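Local atomic coordinates of Cif-like 1 (Burkholderia cenocepacia, PDB entry 7JQY), a protein that probably hydrolyses epoxides, as a Cif-like member of the alpha/beta hydrolase fold family. Residues B[141-145]-B[298-304]. The protein carries 1 engineered substitution. Residues are numbered along the deposited sequence; the frame is centred on the assembly and turned at random.
Sequences VKLAM and LLDFFRE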
loop_
_atom_site.group_PDB
_atom_site.type_symbol
_atom_site.label_atom_id
_atom_site.label_comp_id
_atom_site.label_asym_id
_atom_site.label_seq_id
_atom_site.Cartn_x
_atom_site.Cartn_y
_atom_site.Cartn_z
ATOM N N VAL B 141 -6.852 49.900 -10.069
ATOM C CA VAL B 141 -7.295 51.055 -9.290
ATOM C C VAL B 141 -6.595 51.081 -7.937
ATOM O O VAL B 141 -5.961 52.072 -7.559
ATOM C CB VAL B 141 -8.824 51.035 -9.131
ATOM C CG1 VAL B 141 -9.304 52.261 -8.378
ATOM C CG2 VAL B 141 -9.485 50.950 -10.478
ATOM N N LYS B 142 -6.703 49.984 -7.188
ATOM C CA LYS B 142 -6.067 49.841 -5.886
ATOM C C LYS B 142 -5.565 48.411 -5.750
ATOM O O LYS B 142 -6.115 47.482 -6.353
ATOM C CB LYS B 142 -7.027 50.178 -4.736
ATOM C CG LYS B 142 -7.337 51.659 -4.595
ATOM C CD LYS B 142 -8.442 51.896 -3.584
ATOM C CE LYS B 142 -8.801 53.368 -3.502
ATOM N NZ LYS B 142 -10.104 53.585 -2.811
ATOM N N LEU B 143 -4.513 48.242 -4.955
ATOM C CA LEU B 143 -3.851 46.956 -4.782
ATOM C C LEU B 143 -3.635 46.700 -3.297
ATOM O O LEU B 143 -3.129 47.573 -2.584
ATOM C CB LEU B 143 -2.516 46.935 -5.534
ATOM C CG LEU B 143 -1.596 45.743 -5.301
ATOM C CD1 LEU B 143 -2.202 44.485 -5.908
ATOM C CD2 LEU B 143 -0.209 46.020 -5.865
ATOM N N ALA B 144 -4.053 45.523 -2.825
ATOM C CA ALA B 144 -3.878 45.113 -1.433
ATOM C C ALA B 144 -2.961 43.902 -1.379
ATOM O O ALA B 144 -3.197 42.908 -2.077
ATOM C CB ALA B 144 -5.216 44.798 -0.763
ATOM N N MET B 145 -1.925 43.982 -0.543
ATOM C CA MET B 145 -0.871 42.975 -0.495
ATOM C C MET B 145 -0.848 42.324 0.884
ATOM O O MET B 145 -0.627 43.008 1.891
ATOM C CB MET B 145 0.481 43.615 -0.821
ATOM C CG MET B 145 0.508 44.271 -2.209
ATOM S SD MET B 145 2.118 44.960 -2.641
ATOM C CE MET B 145 2.787 43.613 -3.610
ATOM N N LEU B 298 -10.153 46.013 3.990
ATOM C CA LEU B 298 -10.363 46.151 2.549
ATOM C C LEU B 298 -11.453 47.170 2.223
ATOM O O LEU B 298 -11.270 48.023 1.343
ATOM C CB LEU B 298 -10.720 44.795 1.938
ATOM C CG LEU B 298 -9.617 43.744 1.831
ATOM C CD1 LEU B 298 -10.190 42.420 1.327
ATOM C CD2 LEU B 298 -8.500 44.213 0.911
ATOM N N LEU B 299 -12.565 47.141 2.959
ATOM C CA LEU B 299 -13.651 48.070 2.669
ATOM C C LEU B 299 -13.229 49.514 2.926
ATOM O O LEU B 299 -13.556 50.404 2.128
ATOM C CB LEU B 299 -14.902 47.694 3.469
ATOM C CG LEU B 299 -15.573 46.432 2.898
ATOM C CD1 LEU B 299 -16.743 45.942 3.733
ATOM C CD2 LEU B 299 -16.003 46.673 1.457
ATOM N N ASP B 300 -12.485 49.760 4.014
ATOM C CA ASP B 300 -11.981 51.106 4.283
ATOM C C ASP B 300 -11.039 51.572 3.188
ATOM O O ASP B 300 -11.102 52.724 2.746
ATOM C CB ASP B 300 -11.214 51.118 5.602
ATOM C CG ASP B 300 -12.078 51.429 6.776
ATOM O OD1 ASP B 300 -13.111 52.095 6.566
ATOM O OD2 ASP B 300 -11.741 50.997 7.892
ATOM N N PHE B 301 -10.194 50.666 2.703
ATOM C CA PHE B 301 -9.243 50.989 1.653
ATOM C C PHE B 301 -9.940 51.269 0.328
ATOM O O PHE B 301 -9.477 52.113 -0.446
ATOM C CB PHE B 301 -8.249 49.836 1.530
ATOM C CG PHE B 301 -7.194 50.045 0.500
ATOM C CD1 PHE B 301 -6.504 51.240 0.429
ATOM C CD2 PHE B 301 -6.860 49.027 -0.373
ATOM C CE1 PHE B 301 -5.514 51.419 -0.505
ATOM C CE2 PHE B 301 -5.871 49.203 -1.315
ATOM C CZ PHE B 301 -5.199 50.401 -1.382
ATOM N N PHE B 302 -11.058 50.594 0.053
ATOM C CA PHE B 302 -11.707 50.720 -1.245
ATOM C C PHE B 302 -12.660 51.910 -1.340
ATOM O O PHE B 302 -13.100 52.230 -2.444
ATOM C CB PHE B 302 -12.470 49.429 -1.572
ATOM C CG PHE B 302 -11.581 48.248 -1.890
ATOM C CD1 PHE B 302 -10.236 48.425 -2.180
ATOM C CD2 PHE B 302 -12.095 46.958 -1.902
ATOM C CE1 PHE B 302 -9.426 47.343 -2.472
ATOM C CE2 PHE B 302 -11.290 45.875 -2.195
ATOM C CZ PHE B 302 -9.953 46.068 -2.479
ATOM N N ARG B 303 -12.976 52.536 -0.222
ATOM C CA ARG B 303 -13.865 53.675 -0.163
ATOM C C ARG B 303 -13.064 54.956 -0.285
ATOM O O ARG B 303 -13.447 55.861 -0.997
ATOM C CB ARG B 303 -14.619 53.693 1.153
ATOM C CG ARG B 303 -15.863 52.837 1.214
ATOM C CD ARG B 303 -16.324 52.616 2.651
ATOM N NE ARG B 303 -16.825 51.266 2.869
ATOM C CZ ARG B 303 -17.609 50.897 3.870
ATOM N NH1 ARG B 303 -18.013 51.764 4.756
ATOM N NH2 ARG B 303 -18.000 49.656 3.985
ATOM N N GLU B 304 -11.960 54.982 0.444
ATOM C CA GLU B 304 -10.952 56.029 0.524
ATOM C C GLU B 304 -10.858 56.928 -0.689
ATOM O O GLU B 304 -9.937 56.808 -1.478
ATOM C CB GLU B 304 -9.593 55.354 0.698
ATOM C CG GLU B 304 -8.650 55.995 1.686
ATOM C CD GLU B 304 -7.325 55.263 1.807
ATOM O OE1 GLU B 304 -7.209 54.367 2.643
ATOM O OE2 GLU B 304 -6.385 55.603 1.065
HETATM O O HOH W 1 -11.619 53.063 -5.117
#
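Leu298 reaches strand 142-145 first: its CD2 methyl lies 3.7 Å from CB of Ala144, while the same side chain also touches Val120 on the neighbouring strand. One turn on, Phe301 is directed toward the strand, and with CG anti to the backbone N (chi1 -179°) its ring reaches Lys142 and Leu143. The ring is overlaid on one face by the aliphatic stem of Lys142; CD of Lys142 sits 4.2 Å from the centroid of the Phe301 ring, 10° off its normal, a CH-pi contact. CE2 of Phe301 lies 3.4 Å from O of Leu143, which approaches the ring obliquely. Phe302 offers Lys142 an edge instead, CD1 being 4.2 Å from the lysine CD, and its ring also meets His118 and Val120. Lys142, extended beyond CG, thus passes over the face of Phe301 and by the edge of Phe302, and brings its ammonium to the C-terminal end of the helix. There NZ donates to the backbone O of Phe301 at 2.9 Å, in the carbonyl plane and on a lone pair. A water accepts from NZ and donates to O of Phe302; O of Glu304 adds a weak bond from NZ at 3.5 Å. The positive charge probably suits the negative end of the helix dipole. The Glu304 carboxylate pairs with Arg275. Helix 298-303 runs nearly antiparallel to strand 142-145, at 156°, packing on the parallel strands in the layered helix-on-sheet arrangement of the alpha/beta hydrolase fold.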